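Local coordinates for frutapin (Artocarpus altilis, PDB 5M6O), which acts as a jacalin-like lectin that binds alpha-D-mannopyranose and probably recognises mannose-bearing sugar chains, at residues 16-21 and 134-139; 94-99 and 140-145. All coordinates share one frame; numbering follows the deposited sequence.

Contact 1: 16-21 and 134-139; sequences GNEWDD and KGRTGD. With MAN (alpha-D-mannopyranose), chain E.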
loop_
_atom_site.group_PDB
_atom_site.type_symbol
_atom_site.label_atom_id
_atom_site.label_comp_id
_atom_site.label_asym_id
_atom_site.label_seq_id
_atom_site.Cartn_x
_atom_site.Cartn_y
_atom_site.Cartn_z
ATOM N N GLY A 16 -27.059 10.761 12.393
ATOM C CA GLY A 16 -27.302 9.386 12.076
ATOM C C GLY A 16 -26.364 8.466 12.836
ATOM O O GLY A 16 -25.859 8.808 13.891
ATOM N N ASN A 17 -26.223 7.259 12.326
ATOM C CA ASN A 17 -25.408 6.189 12.932
ATOM C C ASN A 17 -24.338 5.746 11.963
ATOM O O ASN A 17 -24.639 5.514 10.768
ATOM C CB ASN A 17 -26.313 5.045 13.262
ATOM C CG ASN A 17 -27.247 5.364 14.430
ATOM O OD1 ASN A 17 -26.764 5.624 15.511
ATOM N ND2 ASN A 17 -28.539 5.282 14.227
ATOM N N GLU A 18 -23.157 5.511 12.521
ATOM C CA GLU A 18 -21.938 5.260 11.710
ATOM C C GLU A 18 -21.993 3.843 11.219
ATOM O O GLU A 18 -22.573 2.934 11.820
ATOM C CB GLU A 18 -20.656 5.530 12.545
ATOM C CG GLU A 18 -20.366 4.492 13.670
ATOM C CD GLU A 18 -19.560 5.087 14.786
ATOM O OE1 GLU A 18 -19.231 4.362 15.748
ATOM O OE2 GLU A 18 -19.235 6.297 14.697
ATOM N N TRP A 19 -21.421 3.710 10.033
ATOM C CA TRP A 19 -21.145 2.390 9.388
ATOM C C TRP A 19 -19.837 2.514 8.562
ATOM O O TRP A 19 -19.360 3.599 8.218
ATOM C CB TRP A 19 -22.376 1.915 8.590
ATOM C CG TRP A 19 -22.811 2.818 7.579
ATOM C CD1 TRP A 19 -23.879 3.693 7.662
ATOM C CD2 TRP A 19 -22.230 3.047 6.235
ATOM N NE1 TRP A 19 -23.959 4.424 6.542
ATOM C CE2 TRP A 19 -23.025 4.046 5.622
ATOM C CE3 TRP A 19 -21.221 2.423 5.472
ATOM C CZ2 TRP A 19 -22.875 4.399 4.291
ATOM C CZ3 TRP A 19 -21.044 2.844 4.171
ATOM C CH2 TRP A 19 -21.778 3.864 3.639
ATOM N N ASP A 20 -19.249 1.336 8.317
ATOM C CA ASP A 20 -18.080 1.188 7.547
ATOM C C ASP A 20 -18.193 -0.183 6.878
ATOM O O ASP A 20 -18.086 -1.204 7.586
ATOM C CB ASP A 20 -16.837 1.277 8.435
ATOM C CG ASP A 20 -15.598 1.361 7.658
ATOM O OD1 ASP A 20 -15.517 1.189 6.452
ATOM O OD2 ASP A 20 -14.552 1.591 8.283
ATOM N N ASP A 21 -18.285 -0.251 5.541
ATOM C CA ASP A 21 -18.273 -1.476 4.867
ATOM C C ASP A 21 -16.911 -2.142 4.899
ATOM O O ASP A 21 -16.753 -3.428 4.636
ATOM C CB ASP A 21 -18.677 -1.306 3.409
ATOM C CG ASP A 21 -20.211 -0.948 3.258
ATOM O OD1 ASP A 21 -20.999 -1.105 4.284
ATOM O OD2 ASP A 21 -20.552 -0.686 2.077
ATOM N N LYS A 134 -17.566 4.112 3.589
ATOM C CA LYS A 134 -18.044 4.280 4.974
ATOM C C LYS A 134 -18.961 5.431 5.037
ATOM O O LYS A 134 -18.899 6.263 4.132
ATOM C CB LYS A 134 -16.939 4.406 6.020
ATOM C CG LYS A 134 -16.079 5.548 5.802
ATOM C CD LYS A 134 -14.813 5.518 6.681
ATOM C CE LYS A 134 -15.094 5.214 8.152
ATOM N NZ LYS A 134 -14.072 5.468 9.220
ATOM N N GLY A 135 -19.698 5.551 6.157
ATOM C CA GLY A 135 -20.615 6.662 6.262
ATOM C C GLY A 135 -21.398 6.749 7.497
ATOM O O GLY A 135 -21.070 6.114 8.483
ATOM N N ARG A 136 -22.520 7.468 7.395
ATOM C CA ARG A 136 -23.388 7.522 8.611
ATOM C C ARG A 136 -24.766 7.639 7.994
ATOM O O ARG A 136 -24.927 8.407 7.012
ATOM C CB ARG A 136 -23.138 8.804 9.405
ATOM C CG ARG A 136 -21.732 9.047 9.882
ATOM C CD ARG A 136 -21.539 10.243 10.854
ATOM N NE ARG A 136 -22.365 10.058 12.023
ATOM C CZ ARG A 136 -22.024 9.451 13.160
ATOM N NH1 ARG A 136 -22.978 9.242 14.000
ATOM N NH2 ARG A 136 -20.838 8.783 13.316
ATOM N N THR A 137 -25.722 6.966 8.585
ATOM C CA THR A 137 -27.031 7.013 8.021
ATOM C C THR A 137 -28.026 7.045 9.194
ATOM O O THR A 137 -27.900 6.223 10.123
ATOM C CB THR A 137 -27.403 5.795 7.200
ATOM O OG1 THR A 137 -26.508 5.650 6.045
ATOM C CG2 THR A 137 -28.920 5.867 6.756
ATOM N N GLY A 138 -29.037 7.909 9.066
ATOM C CA GLY A 138 -30.166 7.917 10.006
ATOM C C GLY A 138 -31.411 7.613 9.198
ATOM O O GLY A 138 -31.560 6.533 8.645
ATOM N N ASP A 139 -32.271 8.626 8.998
ATOM C CA ASP A 139 -33.256 8.647 7.893
ATOM C C ASP A 139 -32.661 8.875 6.545
ATOM O O ASP A 139 -33.283 8.531 5.521
ATOM C CB ASP A 139 -34.394 9.679 8.137
ATOM C CG ASP A 139 -35.173 9.413 9.450
ATOM O OD1 ASP A 139 -35.414 8.226 9.809
ATOM O OD2 ASP A 139 -35.555 10.403 10.120
HETATM C C1 MAN E . -32.442 11.177 12.002
HETATM C C2 MAN E . -31.293 11.063 12.967
HETATM C C3 MAN E . -30.358 12.255 12.770
HETATM C C4 MAN E . -29.978 12.398 11.280
HETATM C C5 MAN E . -31.249 12.424 10.348
HETATM C C6 MAN E . -30.815 12.345 8.885
HETATM O O1 MAN E . -33.107 12.407 12.334
HETATM O O2 MAN E . -30.842 9.685 12.742
HETATM O O3 MAN E . -29.266 12.137 13.644
HETATM O O4 MAN E . -29.100 13.488 11.007
HETATM O O5 MAN E . -32.086 11.265 10.591
HETATM O O6 MAN E . -30.189 11.059 8.598
HETATM O O HOH W 1 -14.476 2.885 10.722
#
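Asn-17 pairs with Thr-137, and Trp-19 with Gly-135, through reciprocal backbone hydrogen bonds that set the antiparallel register; Thr-137 N lies 2.8 Å from Asn-17 O, while Gly-135 N reaches Trp-19 O at 2.9 Å and nearly straight (176° at the hydrogen). On the tryptophan face of the ladder, Trp-19 NE1 donates to Thr-137 OG1 (2.9 Å), which sits 19° from the indole plane.

On the other face, Arg-136 NH1 meets Gly-16 O at 2.9 Å from above the carbonyl plane, NE bonds Gly-15 O, and NH2 forms a salt bridge with Glu-18 OE2 (3.3 Å) whose hydrogen bond is weak. Lys-134 NZ and Asp-20 OD2 share water 1; Lys-134 NZ also forms a salt bridge with Glu-126 of the second subunit, and the other oxygen of Asp-20, OD1, bonds His-147. At the sugar end of the ladder, Gly-16 N donates to mannose O3 (2.9 Å) and Asp-139 N to O5 (3.1 Å).

CG of Trp-19 is placed between backbone N and carbonyl carbon (chi1 58°), and this folds the indole over the partner strand. Gly-135, with no side chain, lets the ring lie flat on the backbone: Gly-135 CA stands 3.8 Å from the centroid of the Trp-19 six-membered ring, a CH-pi contact. A glycine-rich loop near the N-terminus together with a GXXXD loop (Gly-138 to Asp-142), whose amides and aspartate bind the sugar, is the hallmark of jacalin-family sites.

Contact 2: 94-99 and 140-145; sequences TPVVRS and LLDAIG. With MAN (alpha-D-mannopyranose), chain E.
Val-97 N donates to Leu-141 O at 2.8 Å with an N-H...O angle of 166°, the one hydrogen bond between two segments whose strands cross at 80° and form no ladder. Packing is dense around it. CB of Val-97 closes to 3.4 Å on the same Leu-141 O, and its CG2, anti to the carbonyl carbon, lies 4.0 Å from Leu-141 CG. Val-96 CG2 meets Leu-140 CD1 at 3.9 Å, so that two aliphatic pairs pack beside the bond.

Toward the sugar the fit is looser and wet. Water 2 bonds Thr-94 OG1 and Pro-95 O; its further link to Asp-142 OD2 is doubtful, being unusually short. That carboxylate splits its oxygens between two mannose hydroxyls, OD1 taking O6 at 2.6 Å and OD2 taking O4 at 2.5 Å, while Leu-140 N donates to O6 at 2.9 Å.

Strand 95-104 runs beside 77-87, where Arg-98 and Ser-99 face Tyr-83 in a classic bulge; strand 141-149 runs beside 127-137, where Asp-142 and Ala-143 face Arg-136 in another. Val-97 and Leu-141 both touch Ile-38 of strand 38-47, bringing the third sheet to the junction.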
loop_
_atom_site.group_PDB
_atom_site.type_symbol
_atom_site.label_atom_id
_atom_site.label_comp_id
_atom_site.label_asym_id
_atom_site.label_seq_id
_atom_site.Cartn_x
_atom_site.Cartn_y
_atom_site.Cartn_z
ATOM N N THR A 94 -27.535 19.395 11.338
ATOM C CA THR A 94 -26.303 18.988 10.819
ATOM C C THR A 94 -26.498 18.707 9.330
ATOM O O THR A 94 -27.675 18.422 8.948
ATOM C CB THR A 94 -25.796 17.770 11.642
ATOM O OG1 THR A 94 -26.802 16.752 11.709
ATOM C CG2 THR A 94 -25.475 18.280 13.066
ATOM N N PRO A 95 -25.413 18.926 8.521
ATOM C CA PRO A 95 -25.421 18.667 7.106
ATOM C C PRO A 95 -25.555 17.175 6.817
ATOM O O PRO A 95 -25.007 16.402 7.586
ATOM C CB PRO A 95 -24.030 19.179 6.601
ATOM C CG PRO A 95 -23.316 19.585 7.811
ATOM C CD PRO A 95 -24.340 19.881 8.825
ATOM N N VAL A 96 -26.198 16.837 5.711
ATOM C CA VAL A 96 -26.419 15.457 5.194
ATOM C C VAL A 96 -25.916 15.537 3.800
ATOM O O VAL A 96 -25.610 16.608 3.262
ATOM C CB VAL A 96 -27.919 15.014 5.233
ATOM C CG1 VAL A 96 -28.369 15.012 6.702
ATOM C CG2 VAL A 96 -28.824 15.857 4.321
ATOM N N VAL A 97 -25.799 14.371 3.173
ATOM C CA VAL A 97 -25.318 14.317 1.779
ATOM C C VAL A 97 -26.583 14.599 0.931
ATOM O O VAL A 97 -27.547 13.830 0.978
ATOM C CB VAL A 97 -24.744 12.956 1.463
ATOM C CG1 VAL A 97 -24.474 12.764 -0.081
ATOM C CG2 VAL A 97 -23.547 12.735 2.335
ATOM N N ARG A 98 -26.535 15.731 0.258
ATOM C CA ARG A 98 -27.690 16.305 -0.568
ATOM C C ARG A 98 -27.701 15.723 -2.017
ATOM O O ARG A 98 -28.726 15.543 -2.567
ATOM C CB ARG A 98 -27.699 17.826 -0.576
ATOM C CG ARG A 98 -27.948 18.422 0.810
ATOM C CD ARG A 98 -29.292 18.050 1.441
ATOM N NE ARG A 98 -30.333 18.422 0.515
ATOM C CZ ARG A 98 -30.939 19.620 0.419
ATOM N NH1 ARG A 98 -30.613 20.673 1.190
ATOM N NH2 ARG A 98 -31.873 19.788 -0.511
ATOM N N SER A 99 -26.527 15.414 -2.538
ATOM C CA SER A 99 -26.309 14.878 -3.866
ATOM C C SER A 99 -25.012 14.069 -3.917
ATOM O O SER A 99 -24.006 14.368 -3.230
ATOM C CB SER A 99 -26.240 16.050 -4.895
ATOM O OG SER A 99 -26.027 15.736 -6.323
ATOM N N LEU A 140 -31.479 9.497 6.490
ATOM C CA LEU A 140 -30.802 9.889 5.248
ATOM C C LEU A 140 -29.318 9.556 5.356
ATOM O O LEU A 140 -28.866 9.179 6.455
ATOM C CB LEU A 140 -30.815 11.454 5.095
ATOM C CG LEU A 140 -32.187 12.146 4.890
ATOM C CD1 LEU A 140 -31.984 13.631 4.829
ATOM C CD2 LEU A 140 -32.795 11.644 3.602
ATOM N N LEU A 141 -28.590 9.633 4.231
ATOM C CA LEU A 141 -27.140 9.521 4.285
ATOM C C LEU A 141 -26.589 10.817 4.858
ATOM O O LEU A 141 -26.530 11.846 4.115
ATOM C CB LEU A 141 -26.629 9.353 2.879
ATOM C CG LEU A 141 -25.139 9.107 2.672
ATOM C CD1 LEU A 141 -24.797 7.867 3.406
ATOM C CD2 LEU A 141 -24.797 8.985 1.193
ATOM N N ASP A 142 -26.229 10.842 6.154
ATOM C CA ASP A 142 -25.608 11.956 6.784
ATOM C C ASP A 142 -24.171 12.205 6.319
ATOM O O ASP A 142 -23.718 13.358 6.240
ATOM C CB ASP A 142 -25.587 11.754 8.299
ATOM C CG ASP A 142 -26.904 11.897 8.908
ATOM O OD1 ASP A 142 -27.648 10.926 9.006
ATOM O OD2 ASP A 142 -27.225 13.020 9.366
ATOM N N ALA A 143 -23.397 11.128 6.090
ATOM C CA ALA A 143 -21.995 11.291 5.669
ATOM C C ALA A 143 -21.550 10.173 4.772
ATOM O O ALA A 143 -22.132 9.075 4.908
ATOM C CB ALA A 143 -21.007 11.472 6.843
ATOM N N ILE A 144 -20.451 10.432 4.028
ATOM C CA ILE A 144 -19.826 9.342 3.264
ATOM C C ILE A 144 -18.308 9.624 3.147
ATOM O O ILE A 144 -17.837 10.746 3.131
ATOM C CB ILE A 144 -20.499 9.187 1.860
ATOM C CG1 ILE A 144 -20.167 7.891 1.117
ATOM C CG2 ILE A 144 -20.195 10.369 0.948
ATOM C CD1 ILE A 144 -20.240 8.024 -0.378
ATOM N N GLY A 145 -17.563 8.525 3.042
ATOM C CA GLY A 145 -16.116 8.564 2.909
ATOM C C GLY A 145 -15.788 7.292 2.084
ATOM O O GLY A 145 -16.589 6.373 1.914
HETATM C C1 MAN E . -32.442 11.177 12.002
HETATM C C2 MAN E . -31.293 11.063 12.967
HETATM C C3 MAN E . -30.358 12.255 12.770
HETATM C C4 MAN E . -29.978 12.398 11.280
HETATM C C5 MAN E . -31.249 12.424 10.348
HETATM C C6 MAN E . -30.815 12.345 8.885
HETATM O O1 MAN E . -33.107 12.407 12.334
HETATM O O2 MAN E . -30.842 9.685 12.742
HETATM O O3 MAN E . -29.266 12.137 13.644
HETATM O O4 MAN E . -29.100 13.488 11.007
HETATM O O5 MAN E . -32.086 11.265 10.591
HETATM O O6 MAN E . -30.189 11.059 8.598
HETATM O O HOH W 2 -25.800 14.966 9.703
#

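In the fold
Contact 1 is a surface pairing within one sheet, one of its two outer strands, 17-20, laid against 127-137; contact 2 is buried and joins two different sheets of the three-sheet beta-prism. Strands 127-137 and 141-149 are consecutive and adjacent, so backbone bonds such as Arg-136 N to Ala-143 O (3.0 Å) tie the contacts directly, with centres about 9 Å apart. The chemistry follows position: an extended ladder with charged side chains on one face in contact 1, against mainly aliphatic packing beside a single backbone bond, with polar side chains toward the sugar, in contact 2. Both end at the same mannose, contact 1 supplying amides alone and contact 2 an amide plus the Asp-142 carboxylate.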